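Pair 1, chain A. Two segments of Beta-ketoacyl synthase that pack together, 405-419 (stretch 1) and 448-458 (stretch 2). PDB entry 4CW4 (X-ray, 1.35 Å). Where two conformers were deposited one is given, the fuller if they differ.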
# COMPACT_ATOMS: atom_id res chain seq x y z
N ALA A 405 12.64 -12.52 -8.52
CA ALA A 405 13.97 -12.47 -9.12
C ALA A 405 14.28 -11.07 -9.65
O ALA A 405 13.37 -10.33 -10.03
CB ALA A 405 14.07 -13.49 -10.24
N PRO A 406 15.58 -10.71 -9.70
CA PRO A 406 15.97 -9.38 -10.18
C PRO A 406 15.68 -9.21 -11.65
O PRO A 406 15.58 -10.22 -12.37
CB PRO A 406 17.47 -9.35 -9.94
CG PRO A 406 17.89 -10.76 -9.96
CD PRO A 406 16.76 -11.53 -9.37
N GLY A 407 15.56 -7.97 -12.10
CA GLY A 407 15.30 -7.72 -13.50
C GLY A 407 15.84 -6.40 -14.02
O GLY A 407 16.50 -5.64 -13.30
N PRO A 408 15.54 -6.11 -15.28
CA PRO A 408 16.27 -5.03 -15.95
C PRO A 408 15.83 -3.61 -15.66
O PRO A 408 16.51 -2.71 -16.13
CB PRO A 408 16.05 -5.33 -17.43
CG PRO A 408 15.02 -6.33 -17.52
CD PRO A 408 14.88 -7.02 -16.22
N GLY A 409 14.74 -3.40 -14.92
CA GLY A 409 14.23 -2.06 -14.70
C GLY A 409 15.23 -1.13 -14.04
O GLY A 409 15.22 0.08 -14.28
N ASN A 410 16.08 -1.67 -13.18
CA ASN A 410 17.03 -0.83 -12.46
C ASN A 410 18.09 -0.22 -13.40
O ASN A 410 18.66 0.81 -13.08
CB ASN A 410 17.64 -1.62 -11.31
CG ASN A 410 18.33 -0.77 -10.26
OD1 ASN A 410 19.31 -1.22 -9.69
ND2 ASN A 410 17.81 0.39 -9.95
N TYR A 411 18.31 -0.81 -14.58
CA TYR A 411 19.17 -0.16 -15.58
C TYR A 411 18.60 1.20 -15.94
O TYR A 411 19.30 2.19 -16.05
CB TYR A 411 19.32 -1.01 -16.84
CG TYR A 411 20.30 -2.16 -16.71
CD1 TYR A 411 19.87 -3.40 -16.23
CD2 TYR A 411 21.64 -2.01 -17.06
CE1 TYR A 411 20.76 -4.46 -16.11
CE2 TYR A 411 22.53 -3.07 -16.93
CZ TYR A 411 22.07 -4.29 -16.45
OH TYR A 411 22.92 -5.37 -16.31
N LEU A 412 17.29 1.21 -16.17
CA LEU A 412 16.57 2.39 -16.60
C LEU A 412 16.53 3.46 -15.50
O LEU A 412 16.76 4.64 -15.78
CB LEU A 412 15.16 2.03 -17.04
CG LEU A 412 15.02 1.40 -18.43
CD1 LEU A 412 15.83 0.14 -18.61
CD2 LEU A 412 13.56 1.12 -18.71
N THR A 413 16.26 3.05 -14.26
CA THR A 413 16.16 4.04 -13.19
C THR A 413 17.51 4.71 -12.93
O THR A 413 17.58 5.92 -12.76
CB THR A 413 15.56 3.48 -11.87
OG1 THR A 413 16.46 2.56 -11.24
CG2 THR A 413 14.25 2.75 -12.13
N VAL A 414 18.58 3.92 -12.88
CA VAL A 414 19.90 4.50 -12.62
C VAL A 414 20.35 5.40 -13.77
O VAL A 414 20.82 6.51 -13.54
CB VAL A 414 20.96 3.41 -12.32
CG1 VAL A 414 22.33 4.03 -12.10
CG2 VAL A 414 20.53 2.58 -11.09
N ALA A 415 20.18 4.94 -15.00
CA ALA A 415 20.57 5.73 -16.16
C ALA A 415 19.81 7.05 -16.18
O ALA A 415 20.42 8.11 -16.37
CB ALA A 415 20.33 4.96 -17.45
N LYS A 416 18.49 7.00 -16.01
CA LYS A 416 17.70 8.24 -16.05
C LYS A 416 18.08 9.17 -14.90
O LYS A 416 18.11 10.39 -15.05
CB LYS A 416 16.20 7.95 -16.00
CG LYS A 416 15.66 7.28 -17.23
CD LYS A 416 14.17 7.04 -17.12
CE LYS A 416 13.39 8.34 -17.21
NZ LYS A 416 11.92 8.16 -17.09
N ALA A 417 18.39 8.59 -13.74
CA ALA A 417 18.77 9.42 -12.58
C ALA A 417 20.06 10.18 -12.86
O ALA A 417 20.16 11.39 -12.62
CB ALA A 417 18.90 8.56 -11.32
N VAL A 418 21.06 9.47 -13.36
CA VAL A 418 22.33 10.10 -13.69
C VAL A 418 22.14 11.19 -14.78
O VAL A 418 22.64 12.30 -14.62
CB VAL A 418 23.39 9.05 -14.09
CG1 VAL A 418 24.69 9.72 -14.50
CG2 VAL A 418 23.66 8.11 -12.89
N ALA A 419 21.39 10.88 -15.83
CA ALA A 419 21.17 11.86 -16.88
C ALA A 419 20.51 13.11 -16.31
O ALA A 419 20.85 14.24 -16.69
CB ALA A 419 20.31 11.28 -18.00
N VAL A 448 26.32 -8.97 -7.76
CA VAL A 448 26.66 -9.06 -9.19
C VAL A 448 25.75 -8.14 -10.03
O VAL A 448 26.25 -7.28 -10.77
CB VAL A 448 26.57 -10.52 -9.70
CG1 VAL A 448 26.72 -10.58 -11.23
CG2 VAL A 448 27.64 -11.36 -9.03
N THR A 449 24.44 -8.32 -9.91
CA THR A 449 23.53 -7.57 -10.78
C THR A 449 23.58 -6.05 -10.55
O THR A 449 23.53 -5.29 -11.50
CB THR A 449 22.08 -8.05 -10.69
OG1 THR A 449 21.59 -7.95 -9.34
CG2 THR A 449 21.99 -9.45 -11.14
N GLU A 450 23.67 -5.62 -9.29
CA GLU A 450 23.73 -4.19 -9.01
C GLU A 450 25.05 -3.59 -9.43
O GLU A 450 25.08 -2.51 -10.00
CB GLU A 450 23.43 -3.86 -7.55
CG GLU A 450 23.26 -2.36 -7.36
CD GLU A 450 22.94 -1.87 -5.96
OE1 GLU A 450 23.17 -2.60 -4.97
OE2 GLU A 450 22.52 -0.70 -5.83
N SER A 451 26.15 -4.26 -9.14
CA SER A 451 27.43 -3.71 -9.56
C SER A 451 27.53 -3.62 -11.08
O SER A 451 28.08 -2.67 -11.61
CB SER A 451 28.60 -4.49 -8.96
OG SER A 451 28.72 -5.81 -9.49
N GLU A 452 26.96 -4.59 -11.79
CA GLU A 452 26.97 -4.54 -13.24
C GLU A 452 26.18 -3.33 -13.75
O GLU A 452 26.63 -2.65 -14.67
CB GLU A 452 26.43 -5.82 -13.85
CG GLU A 452 26.41 -5.78 -15.35
CD GLU A 452 26.28 -7.14 -15.98
OE1 GLU A 452 25.88 -8.09 -15.27
OE2 GLU A 452 26.58 -7.26 -17.18
N ILE A 453 25.02 -3.06 -13.17
CA ILE A 453 24.27 -1.86 -13.55
C ILE A 453 25.07 -0.59 -13.28
O ILE A 453 25.19 0.28 -14.14
CB ILE A 453 22.96 -1.79 -12.77
CG1 ILE A 453 22.02 -2.90 -13.23
CG2 ILE A 453 22.28 -0.43 -12.94
CD1 ILE A 453 20.87 -3.17 -12.29
N LEU A 454 25.61 -0.44 -12.07
CA LEU A 454 26.35 0.78 -11.76
C LEU A 454 27.58 0.95 -12.64
O LEU A 454 27.88 2.04 -13.11
CB LEU A 454 26.74 0.82 -10.28
CG LEU A 454 25.60 0.75 -9.28
CD1 LEU A 454 26.13 0.67 -7.87
CD2 LEU A 454 24.66 1.94 -9.44
N ASP A 455 28.30 -0.14 -12.86
CA ASP A 455 29.48 -0.11 -13.70
C ASP A 455 29.14 0.31 -15.12
O ASP A 455 29.85 1.11 -15.74
CB ASP A 455 30.13 -1.49 -13.70
CG ASP A 455 31.56 -1.47 -14.20
OD1 ASP A 455 32.37 -0.63 -13.72
OD2 ASP A 455 31.86 -2.31 -15.06
N ARG A 456 28.04 -0.21 -15.66
CA ARG A 456 27.69 0.09 -17.04
C ARG A 456 27.12 1.51 -17.22
O ARG A 456 27.36 2.16 -18.25
CB ARG A 456 26.73 -0.96 -17.57
CG ARG A 456 27.37 -2.34 -17.68
CD ARG A 456 26.43 -3.31 -18.35
NE ARG A 456 26.11 -2.87 -19.70
CZ ARG A 456 25.08 -3.29 -20.41
NH1 ARG A 456 24.23 -4.17 -19.91
NH2 ARG A 456 24.89 -2.81 -21.63
N VAL A 457 26.41 2.02 -16.22
CA VAL A 457 25.98 3.41 -16.25
C VAL A 457 27.19 4.33 -16.09
O VAL A 457 27.31 5.34 -16.80
CB VAL A 457 24.91 3.71 -15.19
CG1 VAL A 457 24.63 5.18 -15.10
CG2 VAL A 457 23.64 2.95 -15.52
N ALA A 458 28.10 3.99 -15.19
CA ALA A 458 29.35 4.75 -15.06
C ALA A 458 30.07 4.85 -16.39
O ALA A 458 30.56 5.92 -16.76
CB ALA A 458 30.25 4.11 -14.02
O HOH W 1 22.65 -6.60 -13.91

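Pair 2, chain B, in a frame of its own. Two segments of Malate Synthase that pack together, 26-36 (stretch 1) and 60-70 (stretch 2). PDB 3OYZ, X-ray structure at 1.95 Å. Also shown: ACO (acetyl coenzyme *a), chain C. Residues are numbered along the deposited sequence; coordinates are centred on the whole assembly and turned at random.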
# COMPACT_ATOMS: atom_id res chain seq x y z
N ASP B 26 13.04 -44.19 4.13
CA ASP B 26 11.64 -44.11 3.74
C ASP B 26 11.47 -42.68 3.22
O ASP B 26 11.66 -41.73 3.97
CB ASP B 26 10.81 -44.49 4.98
CG ASP B 26 9.37 -44.01 4.96
OD1 ASP B 26 8.64 -44.10 3.95
OD2 ASP B 26 8.90 -43.59 6.04
N SER B 27 11.22 -42.52 1.93
CA SER B 27 10.99 -41.18 1.34
C SER B 27 9.83 -40.39 2.00
O SER B 27 9.91 -39.18 2.09
CB SER B 27 10.85 -41.31 -0.17
OG SER B 27 9.58 -41.93 -0.38
N ALA B 28 8.81 -41.07 2.53
CA ALA B 28 7.74 -40.46 3.31
C ALA B 28 8.04 -40.06 4.75
O ALA B 28 7.13 -39.71 5.50
CB ALA B 28 6.54 -41.35 3.30
N LYS B 29 9.31 -40.10 5.15
CA LYS B 29 9.66 -40.02 6.56
C LYS B 29 9.20 -38.66 7.12
O LYS B 29 8.50 -38.59 8.13
CB LYS B 29 11.18 -40.18 6.76
CG LYS B 29 11.57 -40.11 8.26
CD LYS B 29 12.97 -39.56 8.55
CE LYS B 29 14.04 -40.22 7.65
NZ LYS B 29 15.28 -39.40 7.49
N MET B 30 9.51 -37.57 6.43
CA MET B 30 8.98 -36.28 6.89
C MET B 30 7.47 -36.18 7.01
O MET B 30 7.01 -35.58 7.97
CB MET B 30 9.55 -35.12 6.09
CG MET B 30 11.05 -35.24 5.99
SD MET B 30 11.68 -33.56 5.94
CE MET B 30 12.74 -33.73 4.54
N LEU B 31 6.68 -36.79 6.14
CA LEU B 31 5.24 -36.79 6.33
C LEU B 31 4.73 -37.63 7.50
O LEU B 31 3.74 -37.26 8.18
CB LEU B 31 4.56 -37.28 5.05
CG LEU B 31 4.77 -36.61 3.70
CD1 LEU B 31 3.99 -37.35 2.64
CD2 LEU B 31 4.41 -35.10 3.74
N ARG B 32 5.34 -38.81 7.68
CA ARG B 32 4.91 -39.72 8.77
C ARG B 32 5.15 -39.04 10.09
O ARG B 32 4.32 -39.07 10.96
CB ARG B 32 5.64 -41.08 8.73
CG ARG B 32 5.50 -41.79 7.39
CD ARG B 32 5.60 -43.33 7.51
NE ARG B 32 6.07 -43.89 6.26
CZ ARG B 32 5.24 -44.43 5.38
NH1 ARG B 32 3.96 -44.61 5.68
NH2 ARG B 32 5.75 -44.89 4.27
N ARG B 33 6.27 -38.34 10.22
CA ARG B 33 6.55 -37.64 11.47
C ARG B 33 5.61 -36.45 11.69
O ARG B 33 5.03 -36.29 12.76
CB ARG B 33 8.01 -37.20 11.42
CG ARG B 33 8.34 -36.16 12.46
CD ARG B 33 9.73 -35.52 12.42
NE ARG B 33 10.10 -35.05 13.75
CZ ARG B 33 10.84 -35.75 14.61
NH1 ARG B 33 11.30 -36.96 14.30
NH2 ARG B 33 11.14 -35.23 15.80
N ALA B 34 5.41 -35.62 10.65
CA ALA B 34 4.57 -34.42 10.80
C ALA B 34 3.16 -34.86 11.08
O ALA B 34 2.45 -34.27 11.88
CB ALA B 34 4.66 -33.55 9.51
N ALA B 35 2.77 -36.00 10.50
CA ALA B 35 1.44 -36.52 10.80
C ALA B 35 1.20 -36.98 12.22
O ALA B 35 0.02 -37.09 12.58
CB ALA B 35 1.06 -37.63 9.88
N GLY B 36 2.27 -37.22 12.99
CA GLY B 36 2.12 -37.63 14.41
C GLY B 36 2.17 -36.49 15.42
O GLY B 36 1.83 -36.66 16.60
N ASP B 60 6.20 -37.52 -8.49
CA ASP B 60 5.31 -38.66 -8.66
C ASP B 60 5.28 -39.61 -7.47
O ASP B 60 4.22 -40.05 -7.04
CB ASP B 60 5.67 -39.38 -9.96
CG ASP B 60 5.21 -38.59 -11.19
OD1 ASP B 60 5.86 -38.70 -12.24
OD2 ASP B 60 4.24 -37.81 -11.09
N GLU B 61 6.45 -39.83 -6.89
CA GLU B 61 6.53 -40.67 -5.68
C GLU B 61 5.93 -39.92 -4.49
O GLU B 61 5.13 -40.46 -3.71
CB GLU B 61 7.97 -41.08 -5.40
CG GLU B 61 8.10 -41.97 -4.14
CD GLU B 61 9.54 -42.43 -3.86
OE1 GLU B 61 10.49 -42.17 -4.63
OE2 GLU B 61 9.75 -43.06 -2.81
N GLY B 62 6.19 -38.60 -4.47
CA GLY B 62 5.51 -37.74 -3.48
C GLY B 62 4.01 -37.84 -3.49
O GLY B 62 3.39 -37.88 -2.47
N ALA B 63 3.34 -37.94 -4.64
CA ALA B 63 1.88 -37.98 -4.55
C ALA B 63 1.35 -39.33 -4.06
O ALA B 63 0.26 -39.41 -3.48
CB ALA B 63 1.29 -37.68 -5.94
N GLU B 64 2.08 -40.39 -4.41
CA GLU B 64 1.81 -41.72 -3.76
C GLU B 64 2.02 -41.67 -2.26
O GLU B 64 1.13 -42.07 -1.51
CB GLU B 64 2.59 -42.87 -4.43
CG GLU B 64 1.91 -43.20 -5.75
CD GLU B 64 2.87 -43.83 -6.76
OE1 GLU B 64 4.08 -43.98 -6.44
OE2 GLU B 64 2.42 -44.16 -7.89
N ASN B 65 3.11 -41.02 -1.84
CA ASN B 65 3.38 -40.91 -0.41
C ASN B 65 2.27 -40.19 0.29
O ASN B 65 1.85 -40.59 1.39
CB ASN B 65 4.72 -40.20 -0.13
CG ASN B 65 5.88 -41.10 -0.44
OD1 ASN B 65 5.61 -42.25 -0.74
ND2 ASN B 65 7.10 -40.59 -0.54
N ILE B 66 1.78 -39.12 -0.36
CA ILE B 66 0.62 -38.43 0.19
C ILE B 66 -0.56 -39.34 0.39
O ILE B 66 -1.24 -39.31 1.42
CB ILE B 66 0.15 -37.20 -0.76
CG1 ILE B 66 1.14 -36.06 -0.61
CG2 ILE B 66 -1.23 -36.76 -0.32
CD1 ILE B 66 1.08 -34.93 -1.79
N VAL B 67 -0.91 -40.10 -0.62
CA VAL B 67 -2.05 -41.02 -0.44
C VAL B 67 -1.80 -42.04 0.71
O VAL B 67 -2.66 -42.26 1.58
CB VAL B 67 -2.40 -41.83 -1.70
CG1 VAL B 67 -3.47 -42.92 -1.37
CG2 VAL B 67 -2.92 -40.96 -2.80
N GLU B 68 -0.61 -42.61 0.72
CA GLU B 68 -0.23 -43.64 1.72
C GLU B 68 -0.24 -43.12 3.16
O GLU B 68 -0.94 -43.71 4.02
CB GLU B 68 1.16 -44.15 1.33
CG GLU B 68 1.60 -45.50 1.92
CD GLU B 68 3.12 -45.66 1.90
OE1 GLU B 68 3.82 -45.37 0.91
OE2 GLU B 68 3.65 -46.10 2.94
N VAL B 69 0.48 -42.02 3.44
CA VAL B 69 0.46 -41.46 4.78
C VAL B 69 -0.88 -40.98 5.28
O VAL B 69 -1.28 -41.25 6.43
CB VAL B 69 1.48 -40.35 4.99
CG1 VAL B 69 1.30 -39.75 6.38
CG2 VAL B 69 2.90 -40.87 4.66
N ILE B 70 -1.64 -40.26 4.44
CA ILE B 70 -2.90 -39.72 4.95
C ILE B 70 -3.92 -40.86 5.13
O ILE B 70 -4.82 -40.81 6.00
CB ILE B 70 -3.51 -38.63 3.93
CG1 ILE B 70 -2.57 -37.43 3.88
CG2 ILE B 70 -4.88 -38.23 4.39
CD1 ILE B 70 -3.11 -36.22 3.08
N1A ACO C . 8.12 -31.51 8.01
C2A ACO C . 8.30 -32.63 8.73
N3A ACO C . 9.37 -32.79 9.52
C4A ACO C . 10.35 -31.85 9.63
C5A ACO C . 10.18 -30.60 8.86
C6A ACO C . 9.00 -30.48 7.99
N6A ACO C . 8.91 -29.34 7.26
N7A ACO C . 11.24 -29.83 9.11
C8A ACO C . 12.04 -30.52 9.96
N9A ACO C . 11.49 -31.69 10.31
C1B ACO C . 12.14 -32.66 11.25
C2B ACO C . 13.63 -32.65 10.98
O2B ACO C . 13.92 -33.56 9.93
C3B ACO C . 14.22 -33.04 12.32
O3B ACO C . 14.01 -34.46 12.35
P3B ACO C . 14.87 -35.55 13.25
O7A ACO C . 13.85 -35.79 14.35
O8A ACO C . 16.11 -34.74 13.57
O9A ACO C . 15.16 -36.72 12.34
C4B ACO C . 13.28 -32.36 13.30
O4B ACO C . 12.01 -32.28 12.63
C5B ACO C . 13.73 -30.93 13.61
O5B ACO C . 14.24 -30.38 12.40
P1A ACO C . 15.08 -29.01 12.36
O1A ACO C . 16.42 -29.08 13.01
O2A ACO C . 14.15 -28.01 12.99
O3A ACO C . 15.33 -28.57 10.85
P2A ACO C . 16.41 -29.29 9.91
O4A ACO C . 16.10 -30.71 10.26
O5A ACO C . 17.69 -28.48 9.99
O6A ACO C . 15.95 -29.03 8.38
CBP ACO C . 14.80 -27.88 6.53
CCP ACO C . 15.62 -27.75 7.82
CDP ACO C . 15.55 -28.67 5.47
CEP ACO C . 14.60 -26.47 5.99
CAP ACO C . 13.46 -28.60 6.76
OAP ACO C . 12.91 -27.98 7.91
C9P ACO C . 12.47 -28.45 5.62
O9P ACO C . 12.66 -29.04 4.56
N8P ACO C . 11.43 -27.63 5.85
C7P ACO C . 10.43 -27.45 4.80
C6P ACO C . 10.91 -26.59 3.62
C5P ACO C . 9.67 -26.30 2.81
O5P ACO C . 8.58 -26.73 3.18
N4P ACO C . 9.85 -25.52 1.74
C3P ACO C . 8.79 -25.08 0.85
C2P ACO C . 7.84 -24.09 1.53
S1P ACO C . 8.65 -22.57 1.16
C ACO C . 8.30 -22.10 -0.42
O ACO C . 7.84 -22.86 -1.25
CH3 ACO C . 8.63 -20.69 -0.79

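Both pairs set two helices side by side with their N-to-C directions roughly aligned, crossing at -37° in pair 1 and -32° in pair 2, with axes 9.7 and 9.8 Å apart at closest approach. Fourteen central residues superpose to 0.4 Å. The register agrees as well: the CA of Y411(A) lies nearest that of I453(A) and the CA of A415(A) nearest that of V457(A), just as A28(B) pairs with N65(B) and R32(B) with V69(B). One backbone frame therefore carries two different sets of side chains.

The constant element is a valine. V457(A) and V69(B) fall within 0.1 Å at CA, share the t rotamer, and point toward the partner helix. V457(A) meets V414(A) (CG2 to CG1, 3.8 Å) and V418(A) (CG1 to CG2, 3.8 Å). At the matching positions V69(B) meets L31(B) (CG2 to CB, 4.0 Å) and A35(B) (CG1 to CB, 4.1 Å). A beta-branched residue here reaches successive turns of the opposing helix, and the positions it touches accept side chains of different size.

The solutions diverge at the match of Y411(A) with A28(B) and of I453(A) with N65(B). In pair 1 the tyrosine starts sideways, but its end comes nearer the second helix, and I453(A) CG1 lies over the ring face, 3.5 Å from the centroid of Y411(A). Beyond the ring, a water joins the helices: it lies 2.7 Å from Y411(A) OH and donates to T449(A) O at 2.9 Å. No direct hydrogen bond crosses this contact, which buries 541 Å².

Pair 2 buries less, 416 Å², and adds direct polar links. The small A28(B), at the N-cap position, rests its CB 3.9 Å from V69(B) CG2. Beside it, S27(B) OG takes a hydrogen bond from N65(B) ND2 at 2.8 Å and gives one to E61(B) OE2 at 2.7 Å. The hydroxyl thus works as a relay between side chains one turn apart.

A second polar site appears where A415(A) matches R32(B) and R456(A) matches E68(B). In pair 2 these form a salt bridge, R32(B) NH2 to E68(B) OE2 at 2.8 Å, with V69(B) CG2 over the guanidinium face. D26(B) holds the same arginine from its own stretch, OD2 accepting from R32(B) NE at 2.9 Å. In pair 1 A415(A) is small, and R456(A) NH1 lies 3.6 Å from Y411(A) CE2.

What the two contacts share is the valine, V457(A) and V69(B); around it pair 1 uses an aromatic and apolar set with an arginine beside the ring, and pair 2 a set of hydrogen bonds and a salt bridge.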